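Local coordinates for protein type IV pilus biogenesis factor PilY1 (Pseudomonas aeruginosa, PDB 3HX6) that primes type IV pilus assembly and, apparently through calcium binding and release, supports twitching motility and regulates pilus retraction, while also serving in adhesion to host cells, at residues R202-K207 / V264-Y269; A257-D262 / D291-A296; L282-V287 / P300-S305. The protein carries 3 engineered substitutions. One frame throughout, in Å; residues are numbered along the deposited sequence.

Contact 1: R202-K207 / V264-Y269; sequences RLHNGK and VADYAY. With CA (calcium ion), chain C.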
loop_
_atom_site.group_PDB
_atom_site.type_symbol
_atom_site.label_atom_id
_atom_site.label_comp_id
_atom_site.label_asym_id
_atom_site.label_seq_id
_atom_site.Cartn_x
_atom_site.Cartn_y
_atom_site.Cartn_z
ATOM N N ARG A 202 -7.082 22.043 10.381
ATOM C CA ARG A 202 -8.366 22.659 10.649
ATOM C C ARG A 202 -8.395 22.967 12.137
ATOM O O ARG A 202 -8.080 22.104 12.959
ATOM C CB ARG A 202 -9.497 21.693 10.298
ATOM C CG ARG A 202 -10.883 22.219 10.629
ATOM C CD ARG A 202 -11.202 23.483 9.863
ATOM N NE ARG A 202 -12.624 23.556 9.545
ATOM C CZ ARG A 202 -13.594 23.662 10.445
ATOM N NH1 ARG A 202 -13.307 23.716 11.741
ATOM N NH2 ARG A 202 -14.858 23.698 10.047
ATOM N N LEU A 203 -8.767 24.193 12.483
ATOM C CA LEU A 203 -8.815 24.582 13.884
ATOM C C LEU A 203 -10.231 24.878 14.348
ATOM O O LEU A 203 -11.170 24.990 13.539
ATOM C CB LEU A 203 -7.920 25.806 14.133
ATOM C CG LEU A 203 -6.462 25.683 13.671
ATOM C CD1 LEU A 203 -5.689 26.944 14.051
ATOM C CD2 LEU A 203 -5.824 24.465 14.298
ATOM N N HIS A 204 -10.378 25.007 15.659
ATOM C CA HIS A 204 -11.675 25.268 16.255
ATOM C C HIS A 204 -12.240 26.658 15.963
ATOM O O HIS A 204 -13.319 26.991 16.442
ATOM C CB HIS A 204 -11.603 25.019 17.767
ATOM C CG HIS A 204 -11.679 23.570 18.137
ATOM N ND1 HIS A 204 -12.852 22.848 18.069
ATOM C CD2 HIS A 204 -10.724 22.697 18.538
ATOM C CE1 HIS A 204 -12.617 21.596 18.414
ATOM N NE2 HIS A 204 -11.332 21.477 18.703
ATOM N N ASN A 205 -11.522 27.472 15.189
ATOM C CA ASN A 205 -12.040 28.794 14.855
ATOM C C ASN A 205 -12.825 28.667 13.550
ATOM O O ASN A 205 -13.174 29.659 12.918
ATOM C CB ASN A 205 -10.902 29.820 14.722
ATOM C CG ASN A 205 -10.109 29.659 13.447
ATOM O OD1 ASN A 205 -9.821 28.545 13.021
ATOM N ND2 ASN A 205 -9.739 30.779 12.837
ATOM N N GLY A 206 -13.094 27.417 13.171
ATOM C CA GLY A 206 -13.857 27.110 11.974
ATOM C C GLY A 206 -13.115 27.124 10.651
ATOM O O GLY A 206 -13.712 26.853 9.604
ATOM N N LYS A 207 -11.817 27.406 10.680
ATOM C CA LYS A 207 -11.065 27.482 9.435
ATOM C C LYS A 207 -9.745 26.716 9.430
ATOM O O LYS A 207 -9.258 26.260 10.471
ATOM C CB LYS A 207 -10.807 28.958 9.102
ATOM C CG LYS A 207 -12.058 29.831 9.242
ATOM C CD LYS A 207 -11.747 31.310 9.083
ATOM C CE LYS A 207 -11.721 31.732 7.625
ATOM N NZ LYS A 207 -13.089 31.655 7.039
ATOM N N VAL A 264 -10.075 17.952 13.627
ATOM C CA VAL A 264 -9.907 19.324 14.085
ATOM C C VAL A 264 -8.869 19.330 15.197
ATOM O O VAL A 264 -9.048 18.665 16.210
ATOM C CB VAL A 264 -11.221 19.890 14.626
ATOM C CG1 VAL A 264 -11.028 21.337 15.057
ATOM C CG2 VAL A 264 -12.294 19.780 13.562
ATOM N N ALA A 265 -7.787 20.079 15.002
ATOM C CA ALA A 265 -6.711 20.155 15.987
ATOM C C ALA A 265 -7.169 20.719 17.331
ATOM O O ALA A 265 -7.850 21.745 17.388
ATOM C CB ALA A 265 -5.568 20.993 15.434
ATOM N N ASP A 266 -6.773 20.051 18.412
ATOM C CA ASP A 266 -7.153 20.480 19.754
ATOM C C ASP A 266 -6.010 21.108 20.538
ATOM O O ASP A 266 -6.227 22.051 21.301
ATOM C CB ASP A 266 -7.718 19.296 20.524
ATOM C CG ASP A 266 -8.851 18.624 19.784
ATOM O OD1 ASP A 266 -9.834 19.322 19.451
ATOM O OD2 ASP A 266 -8.758 17.406 19.536
ATOM N N TYR A 267 -4.802 20.580 20.351
ATOM C CA TYR A 267 -3.607 21.089 21.020
ATOM C C TYR A 267 -2.469 21.145 20.016
ATOM O O TYR A 267 -2.527 20.525 18.957
ATOM C CB TYR A 267 -3.141 20.151 22.139
ATOM C CG TYR A 267 -4.124 19.883 23.253
ATOM C CD1 TYR A 267 -4.406 20.852 24.214
ATOM C CD2 TYR A 267 -4.732 18.634 23.373
ATOM C CE1 TYR A 267 -5.266 20.582 25.272
ATOM C CE2 TYR A 267 -5.590 18.352 24.425
ATOM C CZ TYR A 267 -5.852 19.327 25.369
ATOM O OH TYR A 267 -6.699 19.036 26.404
ATOM N N ALA A 268 -1.419 21.867 20.378
ATOM C CA ALA A 268 -0.232 21.962 19.549
ATOM C C ALA A 268 0.924 21.832 20.526
ATOM O O ALA A 268 0.863 22.358 21.638
ATOM C CB ALA A 268 -0.172 23.316 18.827
ATOM N N TYR A 269 1.954 21.099 20.124
ATOM C CA TYR A 269 3.140 20.917 20.948
ATOM C C TYR A 269 4.327 21.372 20.112
ATOM O O TYR A 269 4.419 21.050 18.929
ATOM C CB TYR A 269 3.338 19.447 21.322
ATOM C CG TYR A 269 2.292 18.873 22.249
ATOM C CD1 TYR A 269 1.066 18.419 21.761
ATOM C CD2 TYR A 269 2.555 18.726 23.609
ATOM C CE1 TYR A 269 0.129 17.813 22.610
ATOM C CE2 TYR A 269 1.628 18.130 24.465
ATOM C CZ TYR A 269 0.420 17.670 23.958
ATOM O OH TYR A 269 -0.478 17.038 24.794
HETATM CA CA CA C . -10.422 17.396 17.713
HETATM O O HOH W 1 -8.202 24.409 17.016
HETATM O O HOH W 2 -12.418 18.726 17.859
#
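His204 and Val264 meet because two first torsions aim their groups at one another: in His204 CG stands beside the backbone N and anti to the carbonyl carbon (chi1 -79°), and in Val264 the branch CG1 is anti to the backbone N (chi1 -178°). CG1 thereby sits over the middle of the imidazole face, 3.6 Å from the centroid of the His204 ring, a CH-pi contact nearly on the ring normal. The edge of the same ring does different work. His204 NE2 donates to Asp266 OD1 at 2.7 Å, in the ring plane and almost straight (170°), with ring and carboxylate close to coplanar. Since Asp266 OD1 (2.7 Å) and Asp266 OD2 (2.5 Å) both bind the calcium ion, the histidine is a second-shell residue that helps fix the rotation of a bidentate ligand. Its other ring nitrogen, ND1, is bonded to Asp298, so both ends of the imidazole are tied. The backbones also meet directly, Arg202 O accepting from Ala265 N at 2.9 Å, while Leu203 CD2 packs against Ala265 CB. A water extends the join: it accepts from His204 N and donates a hydrogen bond to Ala265 O. The aliphatic part of Arg202 runs alongside Val264 CG2, and its NE forms a salt bridge with Glu69. Val264 supplies its carbonyl oxygen to the metal at 2.4 Å, so the valine that covers the imidazole with its side chain is also a main-chain ligand. A His-carboxylate bond behind a bidentate aspartate thus joins the turn after strand 199-202 to the end of an EF-hand-like calcium loop, linking two neighbouring four-stranded antiparallel sheets of the beta-propeller domain.

Contact 2: A257-D262 / D291-A296; sequences ADNNSD and DPFSRA. With CA (calcium ion), chain C.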
loop_
_atom_site.group_PDB
_atom_site.type_symbol
_atom_site.label_atom_id
_atom_site.label_comp_id
_atom_site.label_asym_id
_atom_site.label_seq_id
_atom_site.Cartn_x
_atom_site.Cartn_y
_atom_site.Cartn_z
ATOM N N ALA A 257 -2.302 18.045 17.826
ATOM C CA ALA A 257 -2.957 16.877 18.404
ATOM C C ALA A 257 -4.462 17.002 18.246
ATOM O O ALA A 257 -5.035 18.068 18.485
ATOM C CB ALA A 257 -2.605 16.747 19.884
ATOM N N ASP A 258 -5.085 15.898 17.849
ATOM C CA ASP A 258 -6.526 15.808 17.653
ATOM C C ASP A 258 -6.950 14.636 18.530
ATOM O O ASP A 258 -6.867 13.481 18.121
ATOM C CB ASP A 258 -6.823 15.518 16.177
ATOM C CG ASP A 258 -8.272 15.135 15.934
ATOM O OD1 ASP A 258 -9.110 15.352 16.830
ATOM O OD2 ASP A 258 -8.571 14.624 14.836
ATOM N N ASN A 259 -7.406 14.933 19.740
ATOM C CA ASN A 259 -7.756 13.881 20.678
ATOM C C ASN A 259 -9.158 13.287 20.673
ATOM O O ASN A 259 -9.534 12.589 21.615
ATOM C CB ASN A 259 -7.376 14.336 22.088
ATOM C CG ASN A 259 -5.881 14.560 22.229
ATOM O OD1 ASN A 259 -5.109 14.179 21.351
ATOM N ND2 ASN A 259 -5.466 15.173 23.328
ATOM N N ASN A 260 -9.933 13.552 19.627
ATOM C CA ASN A 260 -11.268 12.976 19.529
ATOM C C ASN A 260 -11.486 12.533 18.087
ATOM O O ASN A 260 -12.614 12.385 17.631
ATOM C CB ASN A 260 -12.339 13.984 19.968
ATOM C CG ASN A 260 -12.422 15.195 19.055
ATOM O OD1 ASN A 260 -11.408 15.756 18.654
ATOM N ND2 ASN A 260 -13.645 15.611 18.737
ATOM N N SER A 261 -10.374 12.343 17.383
ATOM C CA SER A 261 -10.362 11.893 15.997
ATOM C C SER A 261 -11.441 12.485 15.098
ATOM O O SER A 261 -12.202 11.743 14.475
ATOM C CB SER A 261 -10.467 10.365 15.953
ATOM O OG SER A 261 -9.377 9.762 16.627
ATOM N N ASP A 262 -11.516 13.810 15.023
ATOM C CA ASP A 262 -12.516 14.436 14.165
ATOM C C ASP A 262 -11.870 15.335 13.114
ATOM O O ASP A 262 -12.563 16.043 12.389
ATOM C CB ASP A 262 -13.531 15.234 14.998
ATOM C CG ASP A 262 -12.904 16.418 15.723
ATOM O OD1 ASP A 262 -11.698 16.675 15.521
ATOM O OD2 ASP A 262 -13.628 17.097 16.486
ATOM N N ASP A 291 -17.455 16.098 26.328
ATOM C CA ASP A 291 -16.672 16.023 25.100
ATOM C C ASP A 291 -16.089 17.416 24.870
ATOM O O ASP A 291 -16.537 18.173 24.010
ATOM C CB ASP A 291 -17.533 15.548 23.915
ATOM C CG ASP A 291 -18.411 16.634 23.345
ATOM O OD1 ASP A 291 -19.110 17.309 24.125
ATOM O OD2 ASP A 291 -18.402 16.802 22.106
ATOM N N PRO A 292 -15.067 17.767 25.664
ATOM C CA PRO A 292 -14.338 19.040 25.659
ATOM C C PRO A 292 -13.777 19.441 24.295
ATOM O O PRO A 292 -13.382 20.588 24.084
ATOM C CB PRO A 292 -13.237 18.798 26.687
ATOM C CG PRO A 292 -12.968 17.334 26.537
ATOM C CD PRO A 292 -14.365 16.780 26.505
ATOM N N PHE A 293 -13.750 18.489 23.372
ATOM C CA PHE A 293 -13.227 18.737 22.038
ATOM C C PHE A 293 -14.354 18.922 21.034
ATOM O O PHE A 293 -14.150 18.820 19.828
ATOM C CB PHE A 293 -12.323 17.578 21.621
ATOM C CG PHE A 293 -11.198 17.322 22.584
ATOM C CD1 PHE A 293 -11.041 16.072 23.176
ATOM C CD2 PHE A 293 -10.305 18.337 22.914
ATOM C CE1 PHE A 293 -10.008 15.841 24.084
ATOM C CE2 PHE A 293 -9.271 18.113 23.818
ATOM C CZ PHE A 293 -9.125 16.863 24.403
ATOM N N SER A 294 -15.545 19.205 21.549
ATOM C CA SER A 294 -16.714 19.416 20.711
ATOM C C SER A 294 -16.497 20.569 19.739
ATOM O O SER A 294 -15.802 21.537 20.045
ATOM C CB SER A 294 -17.942 19.717 21.578
ATOM O OG SER A 294 -19.058 20.037 20.769
ATOM N N ARG A 295 -17.107 20.455 18.565
ATOM C CA ARG A 295 -17.009 21.488 17.544
ATOM C C ARG A 295 -18.209 22.427 17.620
ATOM O O ARG A 295 -18.246 23.459 16.951
ATOM C CB ARG A 295 -16.971 20.849 16.158
ATOM C CG ARG A 295 -15.671 20.176 15.821
ATOM C CD ARG A 295 -15.387 20.356 14.345
ATOM N NE ARG A 295 -15.948 19.287 13.533
ATOM C CZ ARG A 295 -16.050 19.333 12.209
ATOM N NH1 ARG A 295 -15.642 20.400 11.537
ATOM N NH2 ARG A 295 -16.540 18.296 11.554
ATOM N N ALA A 296 -19.181 22.050 18.440
ATOM C CA ALA A 296 -20.419 22.805 18.612
ATOM C C ALA A 296 -20.272 24.321 18.615
ATOM O O ALA A 296 -21.033 25.018 17.946
ATOM C CB ALA A 296 -21.123 22.351 19.888
HETATM CA CA CA C . -10.422 17.396 17.713
HETATM O O HOH W 2 -12.418 18.726 17.859
#
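Asn260 reaches toward Phe293, and its side chain can be followed outward as it passes from apolar packing to metal binding. CB lies 4.0 Å from Phe293 CB and equally near the ring atom CD1, approaching the ring obliquely. One atom further, CG rests 3.5 Å from Phe293 CB; it is held between the backbone N and the carbonyl carbon (chi1 65°), a rotation that folds the amide back over its own loop toward the ion. OD1 binds the calcium ion at 2.1 Å, while ND2 makes a weak bond of 2.7 Å to Asp262 OD2 and also lies near Phe293 O.

Phe293 CE1 comes within 3.6 Å of Asn259 CB, the amide of Asn259 standing almost perpendicular to the ring (87°) and giving its ND2 to the carbonyl of Thr376. At Asp262, Arg295 CG passes OD2 at 3.8 Å, the two side chains pointing in opposite directions. The guanidinium does not grip the carboxylate: NE is beyond salt-bridge range, and NH2 goes to the carbonyl of Pro67.

Asp258 OD1 and Asp262 OD1 join Asn260 as first-shell ligands, with Val264 and Asp266 and a water completing the site. The 291-296 loop contributes no protein ligand; it lays a phenyl ring and arginine methylenes beside the binding loop and reaches the metal's second shell, where Phe293 O lies 2.6 Å from the bound water, itself 2.5 Å from Asp262 OD2. Three carboxylates would repel one another without the ion; calcium probably offsets most of that charge, and Arg295 may ease the remainder slightly.

Contact 3: L282-V287 / P300-S305; sequences LIAGKV and PAVASS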
loop_
_atom_site.group_PDB
_atom_site.type_symbol
_atom_site.label_atom_id
_atom_site.label_comp_id
_atom_site.label_asym_id
_atom_site.label_seq_id
_atom_site.Cartn_x
_atom_site.Cartn_y
_atom_site.Cartn_z
ATOM N N LEU A 282 -5.680 24.776 21.794
ATOM C CA LEU A 282 -6.326 25.347 20.625
ATOM C C LEU A 282 -7.822 25.072 20.711
ATOM O O LEU A 282 -8.456 24.704 19.726
ATOM C CB LEU A 282 -5.733 24.765 19.330
ATOM C CG LEU A 282 -4.213 24.934 19.158
ATOM C CD1 LEU A 282 -3.786 24.441 17.767
ATOM C CD2 LEU A 282 -3.819 26.406 19.353
ATOM N N ILE A 283 -8.365 25.240 21.914
ATOM C CA ILE A 283 -9.793 25.054 22.182
ATOM C C ILE A 283 -10.270 26.228 23.041
ATOM O O ILE A 283 -9.456 26.950 23.620
ATOM C CB ILE A 283 -10.078 23.736 22.944
ATOM C CG1 ILE A 283 -9.225 23.678 24.210
ATOM C CG2 ILE A 283 -9.814 22.537 22.038
ATOM C CD1 ILE A 283 -9.541 22.504 25.106
ATOM N N ALA A 284 -11.583 26.412 23.128
ATOM C CA ALA A 284 -12.155 27.510 23.902
ATOM C C ALA A 284 -11.851 27.452 25.399
ATOM O O ALA A 284 -11.523 26.396 25.939
ATOM C CB ALA A 284 -13.658 27.562 23.685
ATOM N N GLY A 285 -11.964 28.604 26.058
ATOM C CA GLY A 285 -11.718 28.686 27.488
ATOM C C GLY A 285 -12.626 27.736 28.246
ATOM O O GLY A 285 -12.151 26.859 28.968
ATOM N N LYS A 286 -13.935 27.914 28.089
ATOM C CA LYS A 286 -14.898 27.035 28.744
ATOM C C LYS A 286 -14.707 25.654 28.141
ATOM O O LYS A 286 -13.780 25.430 27.364
ATOM C CB LYS A 286 -16.337 27.493 28.485
ATOM C CG LYS A 286 -16.787 28.727 29.256
ATOM C CD LYS A 286 -16.084 29.992 28.793
ATOM C CE LYS A 286 -16.757 31.231 29.373
ATOM N NZ LYS A 286 -16.850 31.186 30.863
ATOM N N VAL A 287 -15.590 24.730 28.495
ATOM C CA VAL A 287 -15.519 23.369 27.979
ATOM C C VAL A 287 -16.928 22.802 27.920
ATOM O O VAL A 287 -17.895 23.496 28.234
ATOM C CB VAL A 287 -14.675 22.461 28.899
ATOM C CG1 VAL A 287 -13.296 23.065 29.114
ATOM C CG2 VAL A 287 -15.385 22.271 30.232
ATOM N N PRO A 300 -14.971 31.981 14.678
ATOM C CA PRO A 300 -13.861 32.934 14.763
ATOM C C PRO A 300 -13.528 33.397 16.177
ATOM O O PRO A 300 -12.373 33.685 16.482
ATOM C CB PRO A 300 -14.318 34.076 13.856
ATOM C CG PRO A 300 -15.815 34.024 13.976
ATOM C CD PRO A 300 -16.090 32.542 13.898
ATOM N N ALA A 301 -14.533 33.442 17.043
ATOM C CA ALA A 301 -14.337 33.881 18.419
ATOM C C ALA A 301 -13.422 32.965 19.231
ATOM O O ALA A 301 -12.688 33.426 20.105
ATOM C CB ALA A 301 -15.688 34.010 19.117
ATOM N N VAL A 302 -13.466 31.668 18.953
ATOM C CA VAL A 302 -12.639 30.719 19.692
ATOM C C VAL A 302 -11.147 31.053 19.597
ATOM O O VAL A 302 -10.367 30.709 20.488
ATOM C CB VAL A 302 -12.864 29.278 19.188
ATOM C CG1 VAL A 302 -12.013 28.300 19.988
ATOM C CG2 VAL A 302 -14.332 28.915 19.314
ATOM N N ALA A 303 -10.759 31.733 18.523
ATOM C CA ALA A 303 -9.362 32.092 18.316
ATOM C C ALA A 303 -8.786 32.879 19.487
ATOM O O ALA A 303 -7.642 32.655 19.884
ATOM C CB ALA A 303 -9.207 32.885 17.021
ATOM N N SER A 304 -9.576 33.792 20.044
ATOM C CA SER A 304 -9.117 34.598 21.171
ATOM C C SER A 304 -8.935 33.754 22.424
ATOM O O SER A 304 -8.250 34.164 23.363
ATOM C CB SER A 304 -10.096 35.748 21.449
ATOM O OG SER A 304 -11.410 35.264 21.680
ATOM N N SER A 305 -9.546 32.575 22.441
ATOM C CA SER A 305 -9.418 31.678 23.585
ATOM C C SER A 305 -8.164 30.816 23.506
ATOM O O SER A 305 -7.751 30.249 24.513
ATOM C CB SER A 305 -10.640 30.763 23.703
ATOM O OG SER A 305 -11.792 31.504 24.052
HETATM O O HOH W 3 -14.093 30.621 26.531
#
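Ser305 and Val302 carry the 300-305 side of this contact, three residues apart along a helix-like turn and both touching Ala284. In Val302 the branch CG1 lies anti to the backbone N (chi1 -179°), which places this methyl 3.7 Å from Ala284 N and 4.1 Å from Ala284 CB. It thus covers the peptide entering the alanine as well as its methyl group.

Ser305 points its CB toward the 282-287 segment. CB and OG of Ser305 both lie 3.5 Å from Gly285 N, and CB is also 3.6 Å from Ala284 CA. The hydroxyl is turned beside the serine's own nitrogen (chi1 -68°), where OG lies next to Gly285 N with no hydrogen bond across the segments. A water spans the gap instead, accepting from Lys286 N at 3.1 Å and making a weak, long link to Ser305 OG. Neither Ala284 nor Gly285 brings more than a methyl group, so the serine can lie close against the main chain itself.

The turn that presents these side chains is held from within. Ser304, turned the other way about its first torsion (chi1 56°), sends OG back to Ala301 O at 2.7 Å in the carbonyl plane; the backbone N of Ser304 uses the same oxygen.

Both segments belong to the long connection between strands 276-281 and 307-317. Arg307 NH1, at the start of the latter strand, bonds to the carbonyls of both Ile283 and Ser305, bridging the two segments, and Ala303 O accepts from Arg237 of strand 235-241, at the edge of the preceding sheet.

In the fold
All three contacts cluster on one side of the beta-propeller within this C-terminal domain of PilY1. The centre of contact 1 lies about 9 Å from that of contact 2 and about 10 Å from that of contact 3; those two are about 13 Å apart. Segments of contacts 1 and 2 alternate along the chain, as do those of 2 and 3, whereas contact 1 closes before contact 3 opens. Contact 1 joins the others through probable hydrogen bonds, Asp266 N to Ala257 O and Asp266 O to Leu282 N; contacts 2 and 3 merely adjoin in sequence. The calcium loop is thus tied to neighbouring propeller sheets, consistent with a calcium-dependent local structure.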